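Local atomic coordinates of fiber (Bovine adenovirus 4, PDB entry 4UE0), a protein that forms the trimeric fibre of the viral capsid, whose head domain, the part described here, probably attaches the virus to a host-cell receptor. Residues W25-Y36 with D57-V65. Sequence-based numbering, arbitrary orientation.
Sequences WQIIPSNIRYIY and DSGLESIFV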
ATOM      1  N   TRP A  25      -2.460   8.271  11.656  1.00 16.70           N
ATOM      2  CA  TRP A  25      -1.117   7.962  12.117  1.00 18.60           C
ATOM      3  C   TRP A  25      -1.171   6.928  13.217  1.00 19.78           C
ATOM      4  O   TRP A  25      -2.198   6.794  13.925  1.00 21.61           O
ATOM      5  CB  TRP A  25      -0.393   9.234  12.589  1.00 21.38           C
ATOM      6  CG  TRP A  25      -1.073   9.925  13.743  1.00 22.87           C
ATOM      7  CD1 TRP A  25      -2.005  10.949  13.680  1.00 23.32           C
ATOM      8  CD2 TRP A  25      -0.900   9.630  15.129  1.00 28.02           C
ATOM      9  NE1 TRP A  25      -2.405  11.288  14.948  1.00 27.91           N
ATOM     10  CE2 TRP A  25      -1.746  10.495  15.853  1.00 27.31           C
ATOM     11  CE3 TRP A  25      -0.111   8.716  15.833  1.00 29.27           C
ATOM     12  CZ2 TRP A  25      -1.823  10.471  17.265  1.00 32.55           C
ATOM     13  CZ3 TRP A  25      -0.188   8.686  17.237  1.00 33.78           C
ATOM     14  CH2 TRP A  25      -1.031   9.562  17.934  1.00 38.18           C
ATOM     15  N   GLN A  26      -0.079   6.164  13.333  1.00 19.76           N
ATOM     16  CA  GLN A  26       0.062   5.167  14.404  0.50 20.42           C
ATOM     17  C   GLN A  26       1.522   5.075  14.823  1.00 19.62           C
ATOM     18  O   GLN A  26       2.445   5.231  14.004  1.00 20.20           O
ATOM     19  CB  GLN A  26      -0.415   3.749  14.002  0.50 21.45           C
ATOM     20  CG  GLN A  26      -1.631   3.641  13.095  0.50 28.47           C
ATOM     21  CD  GLN A  26      -1.654   2.325  12.317  0.50 31.35           C
ATOM     22  OE1 GLN A  26      -2.029   2.280  11.136  0.50 30.98           O
ATOM     23  NE2 GLN A  26      -1.229   1.248  12.973  0.50 32.78           N
ATOM     24  N   ILE A  27       1.725   4.831  16.112  1.00 20.83           N
ATOM     25  CA  ILE A  27       3.030   4.479  16.661  1.00 21.09           C
ATOM     26  C   ILE A  27       2.847   3.090  17.271  1.00 23.28           C
ATOM     27  O   ILE A  27       2.007   2.896  18.148  1.00 24.86           O
ATOM     28  CB  ILE A  27       3.533   5.473  17.716  1.00 22.06           C
ATOM     29  CG1 ILE A  27       3.600   6.859  17.102  1.00 22.27           C
ATOM     30  CG2 ILE A  27       4.900   5.023  18.246  1.00 26.12           C
ATOM     31  CD1 ILE A  27       3.997   7.951  18.082  1.00 25.77           C
ATOM     32  N   ILE A  28       3.638   2.147  16.787  1.00 21.96           N
ATOM     33  CA  ILE A  28       3.598   0.791  17.282  1.00 22.08           C
ATOM     34  C   ILE A  28       4.928   0.501  17.977  1.00 23.08           C
ATOM     35  O   ILE A  28       5.918   0.274  17.322  1.00 23.57           O
ATOM     36  CB  ILE A  28       3.321  -0.201  16.140  1.00 23.02           C
ATOM     37  CG1 ILE A  28       2.011   0.160  15.421  1.00 24.56           C
ATOM     38  CG2 ILE A  28       3.266  -1.617  16.686  1.00 27.52           C
ATOM     39  CD1 ILE A  28       1.842  -0.499  14.078  1.00 28.86           C
ATOM     40  N   PRO A  29       4.950   0.574  19.318  1.00 30.01           N
ATOM     41  CA  PRO A  29       6.184   0.337  20.051  1.00 28.86           C
ATOM     42  C   PRO A  29       6.403  -1.143  20.309  1.00 33.29           C
ATOM     43  O   PRO A  29       5.431  -1.898  20.470  1.00 32.94           O
ATOM     44  CB  PRO A  29       5.967   1.103  21.359  1.00 34.19           C
ATOM     45  CG  PRO A  29       4.488   1.150  21.541  1.00 36.66           C
ATOM     46  CD  PRO A  29       3.824   0.893  20.214  1.00 34.32           C
ATOM     47  N   SER A  30       7.675  -1.542  20.313  1.00 33.41           N
ATOM     48  CA  SER A  30       8.123  -2.861  20.793  1.00 32.87           C
ATOM     49  C   SER A  30       9.565  -2.738  21.311  1.00 37.81           C
ATOM     50  O   SER A  30      10.213  -1.679  21.176  1.00 39.30           O
ATOM     51  CB  SER A  30       8.014  -3.947  19.703  1.00 32.62           C
ATOM     52  OG  SER A  30       9.167  -4.046  18.870  1.00 29.51           O
ATOM     53  N   ASN A  31      10.059  -3.822  21.903  1.00 37.71           N
ATOM     54  CA  ASN A  31      11.453  -3.887  22.390  1.00 35.57           C
ATOM     55  C   ASN A  31      12.426  -4.235  21.258  1.00 37.14           C
ATOM     56  O   ASN A  31      13.650  -4.296  21.467  1.00 40.93           O
ATOM     57  CB  ASN A  31      11.596  -4.858  23.591  1.00 39.83           C
ATOM     58  CG  ASN A  31      11.078  -6.270  23.300  1.00 42.38           C
ATOM     59  OD1 ASN A  31      10.786  -6.643  22.154  1.00 54.78           O
ATOM     60  ND2 ASN A  31      10.994  -7.079  24.349  1.00 50.77           N
ATOM     61  N   ILE A  32      11.866  -4.463  20.067  1.00 33.68           N
ATOM     62  CA  ILE A  32      12.649  -4.675  18.852  1.00 34.14           C
ATOM     63  C   ILE A  32      12.774  -3.344  18.087  1.00 36.69           C
ATOM     64  O   ILE A  32      13.866  -2.999  17.605  1.00 36.67           O
ATOM     65  CB  ILE A  32      11.986  -5.732  17.920  1.00 37.71           C
ATOM     66  CG1 ILE A  32      11.690  -7.034  18.688  1.00 42.07           C
ATOM     67  CG2 ILE A  32      12.838  -5.969  16.662  1.00 35.60           C
ATOM     68  CD1 ILE A  32      11.101  -8.127  17.818  1.00 47.07           C
ATOM     69  N   ARG A  33      11.663  -2.600  17.990  1.00 36.85           N
ATOM     70  CA  ARG A  33      11.612  -1.398  17.172  1.00 26.65           C
ATOM     71  C   ARG A  33      10.364  -0.563  17.504  1.00 30.33           C
ATOM     72  O   ARG A  33       9.416  -1.074  18.128  1.00 27.58           O
ATOM     73  CB  ARG A  33      11.580  -1.789  15.684  1.00 27.12           C
ATOM     74  CG  ARG A  33      10.383  -2.660  15.278  1.00 27.32           C
ATOM     75  CD  ARG A  33      10.242  -2.722  13.748  1.00 25.93           C
ATOM     76  NE  ARG A  33       9.166  -3.610  13.287  1.00 26.83           N
ATOM     77  CZ  ARG A  33       8.662  -3.645  12.047  1.00 23.53           C
ATOM     78  NH1 ARG A  33       9.080  -2.822  11.105  1.00 20.17           N
ATOM     79  NH2 ARG A  33       7.692  -4.519  11.754  1.00 26.54           N
ATOM     80  N   TYR A  34      10.367   0.716  17.113  1.00 26.27           N
ATOM     81  CA  TYR A  34       9.113   1.484  17.016  1.00 22.60           C
ATOM     82  C   TYR A  34       8.812   1.641  15.547  1.00 18.95           C
ATOM     83  O   TYR A  34       9.706   1.917  14.762  1.00 18.25           O
ATOM     84  CB  TYR A  34       9.200   2.865  17.676  1.00 25.37           C
ATOM     85  CG  TYR A  34       9.036   2.841  19.162  1.00 30.01           C
ATOM     86  CD1 TYR A  34       9.649   1.859  19.935  1.00 32.03           C
ATOM     87  CD2 TYR A  34       8.275   3.803  19.800  1.00 33.29           C
ATOM     88  CE1 TYR A  34       9.512   1.842  21.307  1.00 38.13           C
ATOM     89  CE2 TYR A  34       8.122   3.799  21.175  1.00 42.30           C
ATOM     90  CZ  TYR A  34       8.738   2.812  21.924  1.00 44.17           C
ATOM     91  OH  TYR A  34       8.604   2.781  23.303  1.00 60.70           O
ATOM     92  N   ILE A  35       7.548   1.450  15.197  1.00 17.11           N
ATOM     93  CA  ILE A  35       7.066   1.701  13.842  1.00 16.37           C
ATOM     94  C   ILE A  35       6.182   2.958  13.865  1.00 17.31           C
ATOM     95  O   ILE A  35       5.304   3.101  14.725  1.00 19.22           O
ATOM     96  CB  ILE A  35       6.241   0.539  13.291  1.00 16.61           C
ATOM     97  CG1 ILE A  35       6.936  -0.782  13.549  1.00 17.84           C
ATOM     98  CG2 ILE A  35       6.018   0.739  11.811  1.00 17.97           C
ATOM     99  CD1 ILE A  35       6.043  -1.981  13.282  1.00 20.64           C
ATOM    100  N   TYR A  36       6.464   3.852  12.922  1.00 14.81           N
ATOM    101  CA  TYR A  36       5.739   5.109  12.743  1.00 14.59           C
ATOM    102  C   TYR A  36       5.026   5.004  11.410  1.00 13.31           C
ATOM    103  O   TYR A  36       5.670   4.861  10.372  1.00 13.02           O
ATOM    104  CB  TYR A  36       6.699   6.294  12.746  1.00 15.65           C
ATOM    105  CG  TYR A  36       7.442   6.396  14.045  1.00 18.53           C
ATOM    106  CD1 TYR A  36       6.869   7.033  15.119  1.00 19.14           C
ATOM    107  CD2 TYR A  36       8.686   5.804  14.211  1.00 20.71           C
ATOM    108  CE1 TYR A  36       7.506   7.098  16.347  1.00 22.26           C
ATOM    109  CE2 TYR A  36       9.347   5.871  15.434  1.00 24.60           C
ATOM    110  CZ  TYR A  36       8.748   6.527  16.496  1.00 23.49           C
ATOM    111  OH  TYR A  36       9.381   6.606  17.702  1.00 29.73           O
ATOM    112  N   ASP A  57      -1.306  19.053  14.585  1.00 36.09           N
ATOM    113  CA  ASP A  57      -1.751  18.770  15.933  1.00 36.67           C
ATOM    114  C   ASP A  57      -0.691  17.926  16.673  1.00 34.99           C
ATOM    115  O   ASP A  57       0.210  17.312  16.066  1.00 36.14           O
ATOM    116  CB  ASP A  57      -3.079  17.987  15.849  1.00 37.05           C
ATOM    117  CG  ASP A  57      -3.001  16.789  14.869  1.00 36.86           C
ATOM    118  OD1 ASP A  57      -3.025  16.988  13.644  1.00 32.62           O
ATOM    119  OD2 ASP A  57      -2.907  15.658  15.349  1.00 38.74           O
ATOM    120  N   SER A  58      -0.827  17.867  17.996  1.00 39.57           N
ATOM    121  CA  SER A  58       0.091  17.097  18.847  1.00 33.83           C
ATOM    122  C   SER A  58       0.256  15.627  18.417  1.00 28.78           C
ATOM    123  O   SER A  58       1.386  15.079  18.409  1.00 32.18           O
ATOM    124  CB  SER A  58      -0.417  17.143  20.292  1.00 30.45           C
ATOM    125  OG  SER A  58      -1.702  16.525  20.419  1.00 41.74           O
ATOM    126  N   GLY A  59      -0.880  14.998  18.092  1.00 26.34           N
ATOM    127  CA  GLY A  59      -0.888  13.591  17.728  1.00 26.29           C
ATOM    128  C   GLY A  59       0.003  13.367  16.517  1.00 28.99           C
ATOM    129  O   GLY A  59       0.930  12.563  16.522  1.00 28.92           O
ATOM    130  N   LEU A  60      -0.253  14.122  15.469  1.00 25.92           N
ATOM    131  CA  LEU A  60       0.465  13.910  14.232  1.00 24.03           C
ATOM    132  C   LEU A  60       1.937  14.272  14.363  1.00 21.37           C
ATOM    133  O   LEU A  60       2.836  13.618  13.801  1.00 24.09           O
ATOM    134  CB  LEU A  60      -0.192  14.741  13.161  1.00 27.08           C
ATOM    135  CG  LEU A  60       0.163  14.445  11.739  1.00 28.89           C
ATOM    136  CD1 LEU A  60       0.087  12.964  11.356  1.00 24.80           C
ATOM    137  CD2 LEU A  60      -0.796  15.253  10.901  1.00 29.88           C
ATOM    138  N   GLU A  61       2.211  15.336  15.099  1.00 23.46           N
ATOM    139  CA  GLU A  61       3.591  15.727  15.254  1.00 21.74           C
ATOM    140  C   GLU A  61       4.398  14.585  15.890  1.00 22.87           C
ATOM    141  O   GLU A  61       5.607  14.511  15.663  1.00 25.58           O
ATOM    142  CB  GLU A  61       3.732  16.968  16.114  1.00 27.45           C
ATOM    143  CG  GLU A  61       3.530  18.303  15.426  1.00 34.60           C
ATOM    144  CD  GLU A  61       3.929  19.458  16.327  1.00 41.17           C
ATOM    145  OE1 GLU A  61       3.269  19.632  17.369  1.00 57.14           O
ATOM    146  OE2 GLU A  61       4.898  20.176  16.015  1.00 38.46           O
ATOM    147  N   SER A  62       3.742  13.721  16.689  1.00 22.98           N
ATOM    148  CA  SER A  62       4.444  12.691  17.465  1.00 23.31           C
ATOM    149  C   SER A  62       5.121  11.624  16.609  1.00 25.27           C
ATOM    150  O   SER A  62       5.977  10.900  17.125  1.00 24.86           O
ATOM    151  CB  SER A  62       3.504  12.058  18.519  1.00 26.23           C
ATOM    152  OG  SER A  62       2.513  11.167  17.988  1.00 25.59           O
ATOM    153  N   ILE A  63       4.756  11.509  15.328  1.00 22.61           N
ATOM    154  CA  ILE A  63       5.346  10.467  14.505  1.00 19.68           C
ATOM    155  C   ILE A  63       6.609  10.961  13.784  1.00 18.73           C
ATOM    156  O   ILE A  63       7.307  10.165  13.126  1.00 22.30           O
ATOM    157  CB  ILE A  63       4.342   9.852  13.483  1.00 18.73           C
ATOM    158  CG1 ILE A  63       3.974  10.849  12.371  1.00 19.79           C
ATOM    159  CG2 ILE A  63       3.107   9.288  14.178  1.00 22.36           C
ATOM    160  CD1 ILE A  63       3.261  10.227  11.209  1.00 19.76           C
ATOM    161  N   PHE A  64       6.894  12.262  13.872  1.00 21.20           N
ATOM    162  CA  PHE A  64       8.054  12.837  13.182  1.00 21.69           C
ATOM    163  C   PHE A  64       9.248  12.883  14.120  1.00 31.37           C
ATOM    164  O   PHE A  64       9.682  13.933  14.560  1.00 42.74           O
ATOM    165  CB  PHE A  64       7.739  14.227  12.586  1.00 24.43           C
ATOM    166  CG  PHE A  64       6.741  14.184  11.449  1.00 19.62           C
ATOM    167  CD1 PHE A  64       5.381  14.147  11.720  1.00 20.75           C
ATOM    168  CD2 PHE A  64       7.146  14.141  10.103  1.00 20.09           C
ATOM    169  CE1 PHE A  64       4.455  14.111  10.718  1.00 19.95           C
ATOM    170  CE2 PHE A  64       6.203  14.091   9.091  1.00 18.48           C
ATOM    171  CZ  PHE A  64       4.857  14.064   9.403  1.00 20.03           C
ATOM    172  N   VAL A  65       9.762  11.699  14.418  1.00 36.54           N
ATOM    173  CA  VAL A  65      10.852  11.520  15.365  1.00 32.03           C
ATOM    174  C   VAL A  65      12.174  11.438  14.630  1.00 35.34           C
ATOM    175  O   VAL A  65      13.199  11.858  15.154  1.00 42.86           O
ATOM    176  CB  VAL A  65      10.635  10.225  16.182  1.00 35.15           C
ATOM    177  CG1 VAL A  65      11.894   9.794  16.924  1.00 42.67           C
ATOM    178  CG2 VAL A  65       9.479  10.422  17.155  1.00 38.98           C
TER
HETATM  179  O   HOH W   1      -4.252  13.282  15.444  1.00 45.89           O
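Trp25 lays one face of its indole flat against the backbone of the short helix 58-61. Gly59 O sits 3.4 Å above the middle of the ring plane, and Leu60 CA lies over the five-membered ring, 4.1 Å from its centroid, in a CH-pi contact. Glycine suits this place, since without a side chain its CA can come within 3.3 Å of Trp25 CZ2. With chi1 at 61°, the indole stands between its own backbone N and carbonyl carbon and reaches the helix with NE1 directed at a water in the ring plane. That water, 2.8 Å from Trp25 NE1, donates in turn to Asp57 OD2. An aspartate serves well here: the same oxygen caps the helix, accepting from Leu60 N at 3.1 Å from above the carboxylate plane, while OD1 pairs with Arg12. Ser62 OG lies over the same indole face, its short hydroxyl reaching back to donate to Gly59 O, 2.6 Å away, which also accepts from Ser62 N. Ile63 lies across the two strands: its beta-branch sends CG2 to Trp25 CE3 at 3.7 Å and to Ile27 CG1, and its CB meets Tyr36 CD1. The phenol of Tyr36 extends on to Val65, crossing it at nearly a right angle. A capped helical turn, in the connection between strands 51-55 and 70-77 of one sheet, thus packs over the antiparallel hairpin of strands 19-29 and 34-40 of the other sheet in the beta-sandwich head.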